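PDB 6TD7: THB11 from Chlamydomonas reinhardtii, which binds heme through its truncated-globin domain, probably also binds oxygen, and has been linked to nitrite reduction. Local coordinates for residues A[15-20]-A[116-121]; A[28-33]-A[106-111]. All coordinates share one frame; numbering follows the deposited sequence.

Interaction 1. Residues A[15-20]-A[116-121]; sequences LQRVGG and RGEVMR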
loop_
_atom_site.group_PDB
_atom_site.type_symbol
_atom_site.label_atom_id
_atom_site.label_comp_id
_atom_site.label_asym_id
_atom_site.label_seq_id
_atom_site.Cartn_x
_atom_site.Cartn_y
_atom_site.Cartn_z
ATOM N N LEU A 15 -11.128 -1.121 11.867
ATOM C CA LEU A 15 -11.144 -2.516 11.435
ATOM C C LEU A 15 -12.565 -3.060 11.391
ATOM O O LEU A 15 -12.937 -3.778 10.454
ATOM C CB LEU A 15 -10.268 -3.347 12.372
ATOM C CG LEU A 15 -10.229 -4.867 12.220
ATOM C CD1 LEU A 15 -9.657 -5.277 10.879
ATOM C CD2 LEU A 15 -9.412 -5.463 13.358
ATOM N N GLN A 16 -13.372 -2.726 12.397
ATOM C CA GLN A 16 -14.776 -3.119 12.400
ATOM C C GLN A 16 -15.554 -2.376 11.325
ATOM O O GLN A 16 -16.396 -2.966 10.638
ATOM C CB GLN A 16 -15.375 -2.851 13.783
ATOM C CG GLN A 16 -16.892 -2.949 13.878
ATOM C CD GLN A 16 -17.415 -2.434 15.209
ATOM O OE1 GLN A 16 -16.678 -1.821 15.982
ATOM N NE2 GLN A 16 -18.690 -2.683 15.482
ATOM N N ARG A 17 -15.285 -1.080 11.165
ATOM C CA ARG A 17 -16.074 -0.280 10.237
ATOM C C ARG A 17 -15.927 -0.787 8.807
ATOM O O ARG A 17 -16.920 -0.877 8.075
ATOM C CB ARG A 17 -15.682 1.193 10.358
ATOM C CG ARG A 17 -16.271 1.850 11.608
ATOM C CD ARG A 17 -16.005 3.348 11.697
ATOM N NE ARG A 17 -14.656 3.649 12.169
ATOM C CZ ARG A 17 -13.744 4.342 11.486
ATOM N NH1 ARG A 17 -14.019 4.832 10.284
ATOM N NH2 ARG A 17 -12.549 4.551 12.019
ATOM N N VAL A 18 -14.710 -1.156 8.398
ATOM C CA VAL A 18 -14.510 -1.682 7.050
ATOM C C VAL A 18 -15.060 -3.092 6.873
ATOM O O VAL A 18 -15.097 -3.595 5.744
ATOM C CB VAL A 18 -13.013 -1.662 6.668
ATOM C CG1 VAL A 18 -12.271 -2.818 7.309
ATOM C CG2 VAL A 18 -12.844 -1.705 5.154
ATOM N N GLY A 19 -15.496 -3.743 7.947
ATOM C CA GLY A 19 -16.097 -5.054 7.850
ATOM C C GLY A 19 -15.272 -6.200 8.390
ATOM O O GLY A 19 -15.648 -7.358 8.182
ATOM N N GLY A 20 -14.163 -5.924 9.062
ATOM C CA GLY A 20 -13.421 -6.961 9.748
ATOM C C GLY A 20 -12.237 -7.476 8.956
ATOM O O GLY A 20 -11.942 -7.055 7.833
ATOM N N ARG A 116 -12.884 4.971 2.908
ATOM C CA ARG A 116 -11.765 4.943 1.977
ATOM C C ARG A 116 -10.917 6.197 2.106
ATOM O O ARG A 116 -9.682 6.125 2.089
ATOM C CB ARG A 116 -12.274 4.794 0.547
ATOM C CG ARG A 116 -13.213 3.627 0.355
ATOM C CD ARG A 116 -13.346 3.258 -1.106
ATOM N NE ARG A 116 -13.865 4.349 -1.931
ATOM C CZ ARG A 116 -15.130 4.461 -2.340
ATOM N NH1 ARG A 116 -16.032 3.552 -2.003
ATOM N NH2 ARG A 116 -15.492 5.485 -3.099
ATOM N N GLY A 117 -11.556 7.359 2.237
ATOM C CA GLY A 117 -10.798 8.589 2.381
ATOM C C GLY A 117 -9.952 8.593 3.638
ATOM O O GLY A 117 -8.804 9.046 3.627
ATOM N N GLU A 118 -10.504 8.078 4.738
ATOM C CA GLU A 118 -9.750 7.976 5.981
ATOM C C GLU A 118 -8.508 7.112 5.808
ATOM O O GLU A 118 -7.405 7.499 6.212
ATOM C CB GLU A 118 -10.661 7.408 7.070
ATOM C CG GLU A 118 -10.016 7.204 8.427
ATOM C CD GLU A 118 -10.975 6.551 9.403
ATOM O OE1 GLU A 118 -12.190 6.539 9.113
ATOM O OE2 GLU A 118 -10.522 6.041 10.449
ATOM N N VAL A 119 -8.669 5.931 5.203
ATOM C CA VAL A 119 -7.540 5.034 4.965
ATOM C C VAL A 119 -6.533 5.675 4.015
ATOM O O VAL A 119 -5.320 5.644 4.259
ATOM C CB VAL A 119 -8.041 3.684 4.418
ATOM C CG1 VAL A 119 -6.883 2.796 3.971
ATOM C CG2 VAL A 119 -8.876 2.982 5.464
ATOM N N MET A 120 -7.009 6.251 2.910
ATOM C CA MET A 120 -6.068 6.825 1.951
ATOM C C MET A 120 -5.332 8.030 2.534
ATOM O O MET A 120 -4.177 8.277 2.166
ATOM C CB MET A 120 -6.780 7.212 0.654
ATOM C CG MET A 120 -7.424 6.044 -0.087
ATOM S SD MET A 120 -6.407 4.555 -0.163
ATOM C CE MET A 120 -5.026 5.157 -1.134
ATOM N N ARG A 121 -5.959 8.789 3.438
ATOM C CA ARG A 121 -5.248 9.901 4.063
ATOM C C ARG A 121 -4.117 9.407 4.957
ATOM O O ARG A 121 -3.082 10.070 5.070
ATOM C CB ARG A 121 -6.212 10.778 4.865
ATOM C CG ARG A 121 -6.911 11.836 4.020
ATOM C CD ARG A 121 -7.714 12.834 4.866
ATOM N NE ARG A 121 -8.743 12.162 5.650
ATOM C CZ ARG A 121 -9.969 11.888 5.212
ATOM N NH1 ARG A 121 -10.346 12.228 3.985
ATOM N NH2 ARG A 121 -10.818 11.259 6.010
#
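Arg17 and Glu118 meet in a two-pronged salt bridge, the only contact between residues 15-20 and 116-121. The guanidinium offers its end rather than its side: NH1 of Arg17 donates to OE1 of Glu118 at 2.8 Å, and NH2 of Arg17 donates to OE2 of Glu118 at 3.0 Å. Both bonds are close to straight, and each carboxylate oxygen accepts on its syn lone pair, the one facing its sister oxygen. The two flat groups lie only 13° from coplanar, so this is the classical bidentate pairing, which fixes the twist of both ends. Glu118 reaches across almost fully extended, with CG opposite the backbone N (chi1 178°), while Arg17 bends at chi3 to turn its end toward the acid. NE of Arg17 is occupied as well, by the carbonyl O of Gly12, leaving the group held on two sides.

In the globin fold this joins the N-terminal helical turn to a helix near the end of the domain, at the protein surface and away from the heme. Leucine side chains pack around the pair: Leu14 lies against Glu118 and Val119, Leu115 against Arg17 and Val18.

Backbone bonds finish the first segment. A Schellman motif ends its helix, with Gly20 N bonded to Leu15 O and Gly19 N to Gln16 O; Gly19 takes a positive phi (109°) that suits glycine, and Gly20 then takes the N-cap position of helix 21-36.

Interaction 2. Residues A[28-33]-A[106-111]; sequences VELFYR and MTELGA. With CYN (cyanide ion), chain C.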
loop_
_atom_site.group_PDB
_atom_site.type_symbol
_atom_site.label_atom_id
_atom_site.label_comp_id
_atom_site.label_asym_id
_atom_site.label_seq_id
_atom_site.Cartn_x
_atom_site.Cartn_y
_atom_site.Cartn_z
ATOM N N VAL A 28 -6.424 -6.491 0.316
ATOM C CA VAL A 28 -5.008 -6.606 -0.024
ATOM C C VAL A 28 -4.812 -7.557 -1.197
ATOM O O VAL A 28 -3.987 -7.311 -2.085
ATOM C CB VAL A 28 -4.194 -7.064 1.200
ATOM C CG1 VAL A 28 -2.716 -7.227 0.826
ATOM C CG2 VAL A 28 -4.354 -6.083 2.334
ATOM N N GLU A 29 -5.556 -8.664 -1.224
ATOM C CA GLU A 29 -5.378 -9.624 -2.310
ATOM C C GLU A 29 -5.829 -9.034 -3.640
ATOM O O GLU A 29 -5.184 -9.247 -4.672
ATOM C CB GLU A 29 -6.130 -10.917 -1.999
ATOM C CG GLU A 29 -5.468 -11.741 -0.902
ATOM C CD GLU A 29 -6.328 -12.885 -0.397
ATOM O OE1 GLU A 29 -7.530 -12.939 -0.737
ATOM O OE2 GLU A 29 -5.797 -13.733 0.350
ATOM N N LEU A 30 -6.932 -8.284 -3.633
ATOM C CA LEU A 30 -7.376 -7.615 -4.852
ATOM C C LEU A 30 -6.396 -6.523 -5.263
ATOM O O LEU A 30 -6.087 -6.371 -6.451
ATOM C CB LEU A 30 -8.772 -7.051 -4.614
ATOM C CG LEU A 30 -9.533 -6.354 -5.732
ATOM C CD1 LEU A 30 -9.537 -7.194 -6.994
ATOM C CD2 LEU A 30 -10.953 -6.085 -5.233
ATOM N N PHE A 31 -5.911 -5.749 -4.292
ATOM C CA PHE A 31 -4.845 -4.782 -4.548
ATOM C C PHE A 31 -3.694 -5.424 -5.310
ATOM O O PHE A 31 -3.260 -4.912 -6.349
ATOM C CB PHE A 31 -4.374 -4.193 -3.213
ATOM C CG PHE A 31 -3.074 -3.434 -3.289
ATOM C CD1 PHE A 31 -3.008 -2.189 -3.895
ATOM C CD2 PHE A 31 -1.921 -3.958 -2.721
ATOM C CE1 PHE A 31 -1.808 -1.490 -3.952
ATOM C CE2 PHE A 31 -0.719 -3.265 -2.772
ATOM C CZ PHE A 31 -0.660 -2.032 -3.386
ATOM N N TYR A 32 -3.185 -6.557 -4.823
ATOM C CA TYR A 32 -2.052 -7.178 -5.505
ATOM C C TYR A 32 -2.450 -7.739 -6.864
ATOM O O TYR A 32 -1.649 -7.703 -7.804
ATOM C CB TYR A 32 -1.429 -8.262 -4.630
ATOM C CG TYR A 32 -0.486 -7.677 -3.610
ATOM C CD1 TYR A 32 0.757 -7.179 -3.985
ATOM C CD2 TYR A 32 -0.846 -7.598 -2.276
ATOM C CE1 TYR A 32 1.616 -6.626 -3.051
ATOM C CE2 TYR A 32 0.002 -7.056 -1.341
ATOM C CZ TYR A 32 1.228 -6.569 -1.729
ATOM O OH TYR A 32 2.051 -6.036 -0.767
ATOM N N ARG A 33 -3.675 -8.239 -7.003
ATOM C CA ARG A 33 -4.117 -8.695 -8.316
ATOM C C ARG A 33 -4.079 -7.551 -9.326
ATOM O O ARG A 33 -3.594 -7.718 -10.451
ATOM C CB ARG A 33 -5.517 -9.294 -8.218
ATOM C CG ARG A 33 -5.776 -10.416 -9.209
ATOM C CD ARG A 33 -6.626 -11.520 -8.589
ATOM N NE ARG A 33 -7.968 -11.043 -8.275
ATOM C CZ ARG A 33 -8.574 -11.175 -7.097
ATOM N NH1 ARG A 33 -7.983 -11.793 -6.084
ATOM N NH2 ARG A 33 -9.796 -10.689 -6.944
ATOM N N MET A 106 -10.818 -1.393 -2.162
ATOM C CA MET A 106 -11.771 -1.097 -1.095
ATOM C C MET A 106 -13.157 -0.814 -1.662
ATOM O O MET A 106 -14.166 -1.265 -1.109
ATOM C CB MET A 106 -11.285 0.087 -0.259
ATOM C CG MET A 106 -10.175 -0.252 0.730
ATOM S SD MET A 106 -9.785 1.128 1.822
ATOM C CE MET A 106 -9.170 2.306 0.630
ATOM N N THR A 107 -13.230 -0.070 -2.767
ATOM C CA THR A 107 -14.525 0.218 -3.378
ATOM C C THR A 107 -15.221 -1.068 -3.810
ATOM O O THR A 107 -16.412 -1.269 -3.550
ATOM C CB THR A 107 -14.348 1.147 -4.583
ATOM O OG1 THR A 107 -13.730 2.375 -4.177
ATOM C CG2 THR A 107 -15.697 1.441 -5.237
ATOM N N GLU A 108 -14.482 -1.949 -4.489
ATOM C CA GLU A 108 -15.072 -3.153 -5.057
ATOM C C GLU A 108 -15.534 -4.139 -3.997
ATOM O O GLU A 108 -16.362 -5.005 -4.300
ATOM C CB GLU A 108 -14.065 -3.814 -5.999
ATOM C CG GLU A 108 -13.935 -3.069 -7.313
ATOM C CD GLU A 108 -12.664 -3.386 -8.068
ATOM O OE1 GLU A 108 -12.214 -4.553 -8.051
ATOM O OE2 GLU A 108 -12.113 -2.451 -8.684
ATOM N N LEU A 109 -15.040 -4.029 -2.768
ATOM C CA LEU A 109 -15.484 -4.886 -1.678
ATOM C C LEU A 109 -16.551 -4.231 -0.810
ATOM O O LEU A 109 -16.988 -4.835 0.175
ATOM C CB LEU A 109 -14.281 -5.311 -0.828
ATOM C CG LEU A 109 -13.457 -6.387 -1.545
ATOM C CD1 LEU A 109 -12.011 -6.410 -1.097
ATOM C CD2 LEU A 109 -14.098 -7.759 -1.338
ATOM N N GLY A 110 -16.988 -3.024 -1.156
ATOM C CA GLY A 110 -18.110 -2.399 -0.494
ATOM C C GLY A 110 -17.791 -1.391 0.585
ATOM O O GLY A 110 -18.703 -0.992 1.319
ATOM N N ALA A 111 -16.547 -0.955 0.704
ATOM C CA ALA A 111 -16.214 0.039 1.718
ATOM C C ALA A 111 -16.733 1.407 1.289
ATOM O O ALA A 111 -16.526 1.807 0.137
ATOM C CB ALA A 111 -14.707 0.097 1.942
HETATM C C CYN C . 4.126 -3.039 -1.949
HETATM N N CYN C . 3.730 -4.121 -1.845
#
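Leu30 points its CD2 methyl at the C-terminal end of helix 92-108, touching Glu108 and the following Leu109. Its nearest neighbour is polar: OE1 of Glu108 lies 3.4 Å from CD2 of Leu30, with CB of Glu108 at 3.9 Å from the same methyl. This is van der Waals packing, the two side chains crossing at about a right angle. Beside it, CD1 of Leu109 approaches CD2 of Leu30 at 4.3 Å, a looser apolar contact made in one of two conformers of Leu109 and so less certain. The Leu30 chain is carried outward by its first torsion, which sets CG opposite the backbone N (chi1 -177°). An alanine here would take away both methyls and is likely to leave the aliphatic part of Glu108 without its partner on helix 21-36.

What positions Glu108 is a salt bridge from its OE2 to Lys34, one turn further along that helix. Leu109 also rests on Lys26 and Val27, and past it the chain leaves the helix through a Schellman motif, with Ala111 N bonded to Met106 O at 3.0 Å and Gly110 N to Thr107 O at 3.0 Å.

Further out, Phe31 packs edge-to-face with Phe102, and CD2 of Phe31 lies 3.8 Å above the plane of the Tyr32 ring, offset toward its rim. The hydroxyl of Tyr32 reaches the distal side, where its OH donates to N of the cyanide ion at 2.8 Å, near the ring plane. Leu53 and Gln57 complete that pocket. A tyrosine on this helix bonding the heme-bound ligand is characteristic of the distal site of truncated hemoglobins, here built on the helix whose outer side carries Leu30.

From the N terminus, helix 14-17 leads through Gly19 and Gly20 straight into helix 21-36, so the first segments of both interactions lie close in sequence. The chain then runs through the heme-binding helices to helix 92-108, whose end meets residues 28-33 and closes the inner loop, interaction 2. Helix 113-123 follows and returns to residues 15-20, closing the wider loop, interaction 1; the smaller loop thus sits wholly within the larger, without crossing. The two also touch directly: Arg116 NH1 is probably hydrogen-bonded to Ala111 O, and Met120 SD packs on Met106 CE. Together they tie the N-terminal helices to the last part of the globin fold.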